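Long-range contact in beta-galacturonidase (Eisenbergiella tayi, PDB 6NCW), which hydrolyses beta-galacturonides as a family 2 glycoside hydrolase and binds galacturonate: residues A[72-84]-A[106-119]. Residues are numbered along the deposited sequence; the frame is centred on the assembly and turned at random.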
ATOM      1  N   PHE A  72       0.569  40.137  10.614  1.00 25.28           N
ATOM      2  CA  PHE A  72       0.119  38.777  10.328  1.00 23.91           C
ATOM      3  C   PHE A  72       0.690  38.335   8.986  1.00 24.81           C
ATOM      4  O   PHE A  72       0.417  38.964   7.957  1.00 24.02           O
ATOM      5  CB  PHE A  72      -1.402  38.712  10.330  1.00 23.86           C
ATOM      6  CG  PHE A  72      -2.001  39.027  11.671  1.00 27.87           C
ATOM      7  CD1 PHE A  72      -2.227  40.347  12.050  1.00 24.76           C
ATOM      8  CD2 PHE A  72      -2.303  38.007  12.566  1.00 24.79           C
ATOM      9  CE1 PHE A  72      -2.764  40.642  13.307  1.00 26.02           C
ATOM     10  CE2 PHE A  72      -2.836  38.302  13.827  1.00 24.77           C
ATOM     11  CZ  PHE A  72      -3.063  39.619  14.191  1.00 22.51           C
ATOM     12  N   LYS A  73       1.487  37.267   8.997  1.00 20.88           N
ATOM     13  CA  LYS A  73       2.114  36.821   7.757  1.00 22.89           C
ATOM     14  C   LYS A  73       1.176  35.984   6.889  1.00 22.68           C
ATOM     15  O   LYS A  73       1.382  35.914   5.675  1.00 23.54           O
ATOM     16  CB  LYS A  73       3.384  36.025   8.056  1.00 23.33           C
ATOM     17  CG  LYS A  73       4.527  36.859   8.639  1.00 22.47           C
ATOM     18  CD  LYS A  73       5.064  37.872   7.638  1.00 23.65           C
ATOM     19  CE  LYS A  73       6.307  38.573   8.213  1.00 27.81           C
ATOM     20  NZ  LYS A  73       6.866  39.600   7.292  1.00 29.77           N
ATOM     21  N   GLY A  74       0.171  35.346   7.477  1.00 17.41           N
ATOM     22  CA  GLY A  74      -0.877  34.729   6.697  1.00 17.94           C
ATOM     23  C   GLY A  74      -1.985  34.167   7.559  1.00 19.68           C
ATOM     24  O   GLY A  74      -1.722  33.422   8.502  1.00 19.33           O
ATOM     25  N   VAL A  75      -3.231  34.510   7.249  1.00 20.81           N
ATOM     26  CA  VAL A  75      -4.401  33.915   7.884  1.00 18.50           C
ATOM     27  C   VAL A  75      -5.270  33.335   6.773  1.00 18.16           C
ATOM     28  O   VAL A  75      -5.676  34.066   5.856  1.00 18.65           O
ATOM     29  CB  VAL A  75      -5.192  34.937   8.722  1.00 22.66           C
ATOM     30  CG1 VAL A  75      -6.403  34.268   9.369  1.00 18.54           C
ATOM     31  CG2 VAL A  75      -4.302  35.620   9.790  1.00 16.38           C
ATOM     32  N   SER A  76      -5.574  32.030   6.861  1.00 19.39           N
ATOM     33  CA  SER A  76      -6.320  31.330   5.815  1.00 20.72           C
ATOM     34  C   SER A  76      -7.814  31.303   6.131  1.00 19.94           C
ATOM     35  O   SER A  76      -8.210  30.780   7.175  1.00 24.70           O
ATOM     36  CB  SER A  76      -5.812  29.893   5.661  1.00 20.29           C
ATOM     37  OG  SER A  76      -4.481  29.848   5.190  1.00 21.61           O
ATOM     38  N   HIS A  77      -8.649  31.847   5.237  1.00 22.09           N
ATOM     39  CA  HIS A  77      -8.237  32.758   4.169  1.00 23.66           C
ATOM     40  C   HIS A  77      -8.828  34.173   4.391  1.00 24.97           C
ATOM     41  O   HIS A  77      -8.400  35.135   3.774  1.00 25.87           O
ATOM     42  CB  HIS A  77      -8.631  32.221   2.783  1.00 24.94           C
ATOM     43  CG  HIS A  77     -10.095  31.973   2.593  1.00 21.82           C
ATOM     44  ND1 HIS A  77     -11.051  32.956   2.745  1.00 26.04           N
ATOM     45  CD2 HIS A  77     -10.762  30.862   2.207  1.00 21.77           C
ATOM     46  CE1 HIS A  77     -12.244  32.456   2.484  1.00 24.90           C
ATOM     47  NE2 HIS A  77     -12.097  31.186   2.146  1.00 25.49           N
ATOM     48  N   THR A  78      -9.799  34.289   5.298  1.00 23.00           N
ATOM     49  CA  THR A  78     -10.411  35.568   5.636  1.00 26.27           C
ATOM     50  C   THR A  78     -10.269  35.811   7.135  1.00 23.52           C
ATOM     51  O   THR A  78     -10.617  34.937   7.936  1.00 23.05           O
ATOM     52  CB  THR A  78     -11.881  35.567   5.191  1.00 27.34           C
ATOM     53  OG1 THR A  78     -11.929  35.406   3.758  1.00 27.17           O
ATOM     54  CG2 THR A  78     -12.593  36.861   5.586  1.00 25.14           C
ATOM     55  N   ALA A  79      -9.772  36.996   7.513  1.00 24.55           N
ATOM     56  CA  ALA A  79      -9.388  37.299   8.894  1.00 23.66           C
ATOM     57  C   ALA A  79     -10.132  38.511   9.436  1.00 23.09           C
ATOM     58  O   ALA A  79     -10.367  39.476   8.709  1.00 21.38           O
ATOM     59  CB  ALA A  79      -7.877  37.586   9.004  1.00 19.96           C
ATOM     60  N   SER A  80     -10.475  38.460  10.724  1.00 27.16           N
ATOM     61  CA  SER A  80     -10.895  39.621  11.506  1.00 26.09           C
ATOM     62  C   SER A  80     -10.097  39.634  12.801  1.00 26.15           C
ATOM     63  O   SER A  80     -10.068  38.633  13.526  1.00 27.24           O
ATOM     64  CB  SER A  80     -12.390  39.610  11.834  1.00 25.40           C
ATOM     65  OG  SER A  80     -13.169  39.712  10.667  1.00 35.02           O
ATOM     66  N   VAL A  81      -9.461  40.764  13.088  1.00 25.23           N
ATOM     67  CA  VAL A  81      -8.582  40.913  14.240  1.00 29.38           C
ATOM     68  C   VAL A  81      -9.282  41.783  15.278  1.00 30.63           C
ATOM     69  O   VAL A  81      -9.735  42.890  14.969  1.00 28.05           O
ATOM     70  CB  VAL A  81      -7.235  41.534  13.845  1.00 25.68           C
ATOM     71  CG1 VAL A  81      -6.342  41.586  15.052  1.00 22.71           C
ATOM     72  CG2 VAL A  81      -6.582  40.746  12.701  1.00 28.34           C
ATOM     73  N   LEU A  82      -9.373  41.280  16.501  1.00 33.81           N
ATOM     74  CA  LEU A  82      -9.968  42.005  17.615  1.00 28.40           C
ATOM     75  C   LEU A  82      -8.932  42.111  18.720  1.00 35.09           C
ATOM     76  O   LEU A  82      -8.318  41.104  19.094  1.00 32.89           O
ATOM     77  CB  LEU A  82     -11.220  41.308  18.149  1.00 29.48           C
ATOM     78  CG  LEU A  82     -12.454  41.176  17.248  1.00 34.59           C
ATOM     79  CD1 LEU A  82     -12.315  39.994  16.303  1.00 29.59           C
ATOM     80  CD2 LEU A  82     -13.706  41.019  18.109  1.00 38.25           C
ATOM     81  N   VAL A  83      -8.737  43.328  19.228  1.00 30.70           N
ATOM     82  CA  VAL A  83      -7.860  43.600  20.365  1.00 33.51           C
ATOM     83  C   VAL A  83      -8.727  44.169  21.487  1.00 34.43           C
ATOM     84  O   VAL A  83      -9.473  45.132  21.269  1.00 33.50           O
ATOM     85  CB  VAL A  83      -6.730  44.571  19.994  1.00 34.07           C
ATOM     86  CG1 VAL A  83      -5.989  45.036  21.246  1.00 32.82           C
ATOM     87  CG2 VAL A  83      -5.758  43.909  18.994  1.00 28.72           C
ATOM     88  N   ASP A  84      -8.669  43.542  22.664  1.00 32.26           N
ATOM     89  CA  ASP A  84      -9.498  43.929  23.807  1.00 35.88           C
ATOM     90  C   ASP A  84     -10.973  44.007  23.425  1.00 32.90           C
ATOM     91  O   ASP A  84     -11.716  44.866  23.895  1.00 35.64           O
ATOM     92  CB  ASP A  84      -9.024  45.254  24.409  1.00 39.08           C
ATOM     93  CG  ASP A  84      -7.592  45.181  24.911  1.00 40.78           C
ATOM     94  OD1 ASP A  84      -6.830  46.150  24.716  1.00 39.21           O
ATOM     95  OD2 ASP A  84      -7.227  44.127  25.479  1.00 42.16           O
ATOM     96  N   ARG A 106      -3.503  51.462  26.195  1.00 43.83           N
ATOM     97  CA  ARG A 106      -3.172  51.431  27.612  1.00 44.63           C
ATOM     98  C   ARG A 106      -2.075  50.398  27.876  1.00 48.05           C
ATOM     99  O   ARG A 106      -1.961  49.405  27.152  1.00 50.88           O
ATOM    100  CB  ARG A 106      -4.413  51.093  28.436  1.00 47.59           C
ATOM    101  CG  ARG A 106      -4.928  49.682  28.194  1.00 53.76           C
ATOM    102  CD  ARG A 106      -5.178  48.926  29.499  1.00 55.81           C
ATOM    103  NE  ARG A 106      -5.310  47.480  29.292  1.00 59.04           N
ATOM    104  CZ  ARG A 106      -6.300  46.905  28.608  1.00 57.55           C
ATOM    105  NH1 ARG A 106      -7.248  47.654  28.044  1.00 57.48           N
ATOM    106  NH2 ARG A 106      -6.340  45.584  28.478  1.00 53.09           N
ATOM    107  N   PRO A 107      -1.240  50.612  28.892  1.00 50.63           N
ATOM    108  CA  PRO A 107      -0.229  49.607  29.231  1.00 44.83           C
ATOM    109  C   PRO A 107      -0.880  48.389  29.868  1.00 45.49           C
ATOM    110  O   PRO A 107      -2.027  48.428  30.314  1.00 51.39           O
ATOM    111  CB  PRO A 107       0.684  50.340  30.220  1.00 47.17           C
ATOM    112  CG  PRO A 107      -0.227  51.330  30.871  1.00 49.52           C
ATOM    113  CD  PRO A 107      -1.184  51.777  29.797  1.00 47.84           C
ATOM    114  N   GLY A 108      -0.136  47.284  29.883  1.00 40.73           N
ATOM    115  CA  GLY A 108      -0.622  46.075  30.523  1.00 44.20           C
ATOM    116  C   GLY A 108      -0.961  44.929  29.586  1.00 44.19           C
ATOM    117  O   GLY A 108      -0.418  44.830  28.480  1.00 44.88           O
ATOM    118  N   ILE A 109      -1.857  44.052  30.032  1.00 42.35           N
ATOM    119  CA  ILE A 109      -2.174  42.819  29.326  1.00 43.09           C
ATOM    120  C   ILE A 109      -3.377  43.062  28.426  1.00 44.27           C
ATOM    121  O   ILE A 109      -4.406  43.584  28.876  1.00 42.33           O
ATOM    122  CB  ILE A 109      -2.445  41.672  30.316  1.00 43.15           C
ATOM    123  CG1 ILE A 109      -1.159  40.919  30.670  1.00 40.28           C
ATOM    124  CG2 ILE A 109      -3.420  40.682  29.717  1.00 40.10           C
ATOM    125  CD1 ILE A 109      -0.073  41.758  31.286  1.00 49.16           C
ATOM    126  N   HIS A 110      -3.254  42.683  27.154  1.00 36.87           N
ATOM    127  CA  HIS A 110      -4.335  42.808  26.188  1.00 40.66           C
ATOM    128  C   HIS A 110      -4.773  41.437  25.681  1.00 38.91           C
ATOM    129  O   HIS A 110      -4.024  40.457  25.743  1.00 37.02           O
ATOM    130  CB  HIS A 110      -3.906  43.694  25.020  1.00 35.76           C
ATOM    131  CG  HIS A 110      -3.379  45.024  25.454  1.00 44.31           C
ATOM    132  ND1 HIS A 110      -4.204  46.085  25.757  1.00 44.99           N
ATOM    133  CD2 HIS A 110      -2.113  45.455  25.673  1.00 43.59           C
ATOM    134  CE1 HIS A 110      -3.469  47.121  26.121  1.00 42.57           C
ATOM    135  NE2 HIS A 110      -2.198  46.764  26.084  1.00 43.80           N
ATOM    136  N   GLN A 111      -6.005  41.379  25.180  1.00 33.14           N
ATOM    137  CA  GLN A 111      -6.554  40.169  24.579  1.00 36.94           C
ATOM    138  C   GLN A 111      -6.520  40.314  23.064  1.00 36.28           C
ATOM    139  O   GLN A 111      -7.076  41.274  22.519  1.00 34.35           O
ATOM    140  CB  GLN A 111      -7.981  39.908  25.052  1.00 34.91           C
ATOM    141  CG  GLN A 111      -8.064  39.313  26.450  1.00 43.56           C
ATOM    142  CD  GLN A 111      -7.716  40.332  27.522  1.00 53.90           C
ATOM    143  OE1 GLN A 111      -8.075  41.517  27.415  1.00 53.50           O
ATOM    144  NE2 GLN A 111      -7.000  39.885  28.556  1.00 53.86           N
ATOM    145  N   LEU A 112      -5.859  39.372  22.396  1.00 32.88           N
ATOM    146  CA  LEU A 112      -5.839  39.282  20.940  1.00 27.61           C
ATOM    147  C   LEU A 112      -6.728  38.127  20.502  1.00 29.13           C
ATOM    148  O   LEU A 112      -6.595  37.004  21.008  1.00 27.89           O
ATOM    149  CB  LEU A 112      -4.420  39.065  20.419  1.00 25.35           C
ATOM    150  CG  LEU A 112      -4.293  38.917  18.899  1.00 28.63           C
ATOM    151  CD1 LEU A 112      -4.871  40.124  18.167  1.00 24.94           C
ATOM    152  CD2 LEU A 112      -2.833  38.713  18.521  1.00 25.01           C
ATOM    153  N   GLU A 113      -7.634  38.399  19.575  1.00 26.41           N
ATOM    154  CA  GLU A 113      -8.488  37.357  19.026  1.00 28.21           C
ATOM    155  C   GLU A 113      -8.532  37.518  17.519  1.00 28.94           C
ATOM    156  O   GLU A 113      -8.748  38.625  17.021  1.00 28.18           O
ATOM    157  CB  GLU A 113      -9.905  37.399  19.598  1.00 27.57           C
ATOM    158  CG  GLU A 113     -10.845  36.366  18.966  1.00 26.95           C
ATOM    159  CD  GLU A 113     -12.228  36.351  19.597  1.00 38.54           C
ATOM    160  OE1 GLU A 113     -12.674  37.421  20.084  1.00 36.78           O
ATOM    161  OE2 GLU A 113     -12.869  35.266  19.608  1.00 38.07           O
ATOM    162  N   VAL A 114      -8.306  36.419  16.804  1.00 26.11           N
ATOM    163  CA  VAL A 114      -8.373  36.391  15.352  1.00 26.05           C
ATOM    164  C   VAL A 114      -9.499  35.446  14.958  1.00 24.89           C
ATOM    165  O   VAL A 114      -9.519  34.284  15.382  1.00 25.49           O
ATOM    166  CB  VAL A 114      -7.042  35.946  14.731  1.00 24.63           C
ATOM    167  CG1 VAL A 114      -7.121  35.995  13.212  1.00 23.71           C
ATOM    168  CG2 VAL A 114      -5.922  36.813  15.244  1.00 22.10           C
ATOM    169  N   ILE A 115     -10.448  35.953  14.179  1.00 23.36           N
ATOM    170  CA  ILE A 115     -11.487  35.121  13.582  1.00 25.04           C
ATOM    171  C   ILE A 115     -10.983  34.745  12.192  1.00 25.26           C
ATOM    172  O   ILE A 115     -10.796  35.616  11.336  1.00 26.28           O
ATOM    173  CB  ILE A 115     -12.839  35.844  13.506  1.00 27.91           C
ATOM    174  CG1 ILE A 115     -13.181  36.549  14.829  1.00 24.99           C
ATOM    175  CG2 ILE A 115     -13.941  34.865  13.110  1.00 26.58           C
ATOM    176  CD1 ILE A 115     -13.452  35.599  15.951  1.00 25.24           C
ATOM    177  N   ALA A 116     -10.726  33.459  11.979  1.00 24.08           N
ATOM    178  CA  ALA A 116     -10.304  32.941  10.684  1.00 23.06           C
ATOM    179  C   ALA A 116     -11.463  32.211  10.037  1.00 24.05           C
ATOM    180  O   ALA A 116     -12.228  31.518  10.716  1.00 26.75           O
ATOM    181  CB  ALA A 116      -9.113  31.988  10.817  1.00 18.52           C
ATOM    182  N   ASP A 117     -11.564  32.337   8.719  1.00 24.55           N
ATOM    183  CA  ASP A 117     -12.690  31.818   7.964  1.00 22.68           C
ATOM    184  C   ASP A 117     -12.182  31.259   6.639  1.00 21.89           C
ATOM    185  O   ASP A 117     -11.495  31.970   5.904  1.00 22.13           O
ATOM    186  CB  ASP A 117     -13.707  32.938   7.725  1.00 21.30           C
ATOM    187  CG  ASP A 117     -14.966  32.453   7.060  1.00 27.07           C
ATOM    188  OD1 ASP A 117     -15.125  31.215   6.877  1.00 27.80           O
ATOM    189  OD2 ASP A 117     -15.806  33.313   6.726  1.00 31.18           O
ATOM    190  N   ASN A 118     -12.507  29.994   6.343  1.00 23.96           N
ATOM    191  CA  ASN A 118     -12.151  29.372   5.066  1.00 25.82           C
ATOM    192  C   ASN A 118     -13.380  29.025   4.218  1.00 25.56           C
ATOM    193  O   ASN A 118     -13.276  28.241   3.261  1.00 24.81           O
ATOM    194  CB  ASN A 118     -11.256  28.137   5.292  1.00 21.88           C
ATOM    195  CG  ASN A 118     -11.976  26.960   5.945  1.00 23.98           C
ATOM    196  OD1 ASN A 118     -13.132  27.054   6.366  1.00 26.70           O
ATOM    197  ND2 ASN A 118     -11.266  25.836   6.052  1.00 21.61           N
ATOM    198  N   SER A 119     -14.534  29.608   4.544  1.00 25.97           N
ATOM    199  CA  SER A 119     -15.759  29.385   3.782  1.00 21.55           C
ATOM    200  C   SER A 119     -15.586  29.790   2.326  1.00 24.73           C
ATOM    201  O   SER A 119     -14.890  30.757   2.003  1.00 22.89           O
ATOM    202  CB  SER A 119     -16.920  30.197   4.366  1.00 23.22           C
ATOM    203  OG  SER A 119     -17.201  29.826   5.705  1.00 31.10           O
TER
HETATM  204  O   HOH W   1     -13.028  36.467   9.417  1.00 32.91           O
HETATM  205  O   HOH W   2      -9.894  40.836  21.566  1.00 30.93           O
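In both Asp84 (chi1 -60°) and His110 (chi1 -53°) CG lies anti to the carbonyl carbon, beside the backbone N, which brings the ring's ND1 up to the carboxylate over the start of strand 109-117. His110 ND1 donates to the syn lone pair of Asp84 OD1 at 2.8 Å, carboxylate and ring planes 43° apart. Asp84 OD2 accepts from the backbone N of Gln111 at 3.0 Å, while Arg106 NH2 adds a long, weak salt bridge to OD2 and donates to Ile109 O at 2.8 Å. At the other end the ring of His77, whose preceding peptide bond is cis, lies with one face against Asn118 CA in a CH-pi contact, and its NE2 reaches Ser119 O in the ring plane at 2.8 Å. Asp117 O receives both His77 N and Thr78 N. Between these ends strands 78-83 and 109-117 pair antiparallel; Ser80 with Ile115 and Leu82 with Glu113 are hydrogen-bonded pairs. On the buried face Leu112 CD1 packs 3.7 Å from Val81 CG1 and also meets Val83 CG2. Phe72 CE2 touches Val114 CG2 at 3.7 Å and Val75 CG1 lies against Ala116 CB, so Phe72, ending strand 68-72 of the facing sheet, and nearby Val75 pack into the core between the two sheets, consistent with a beta-sandwich. On the opposite face Leu82 CD1 rests on Ile115 CG1 at 3.8 Å. The chemistry thus sets the apolar face of Val81, Val83, Leu112, Val114 and Ala116 between polar ends: three donors, one of them weak, share the Asp84 carboxylate, which would favour its ionised form and fix its rotation.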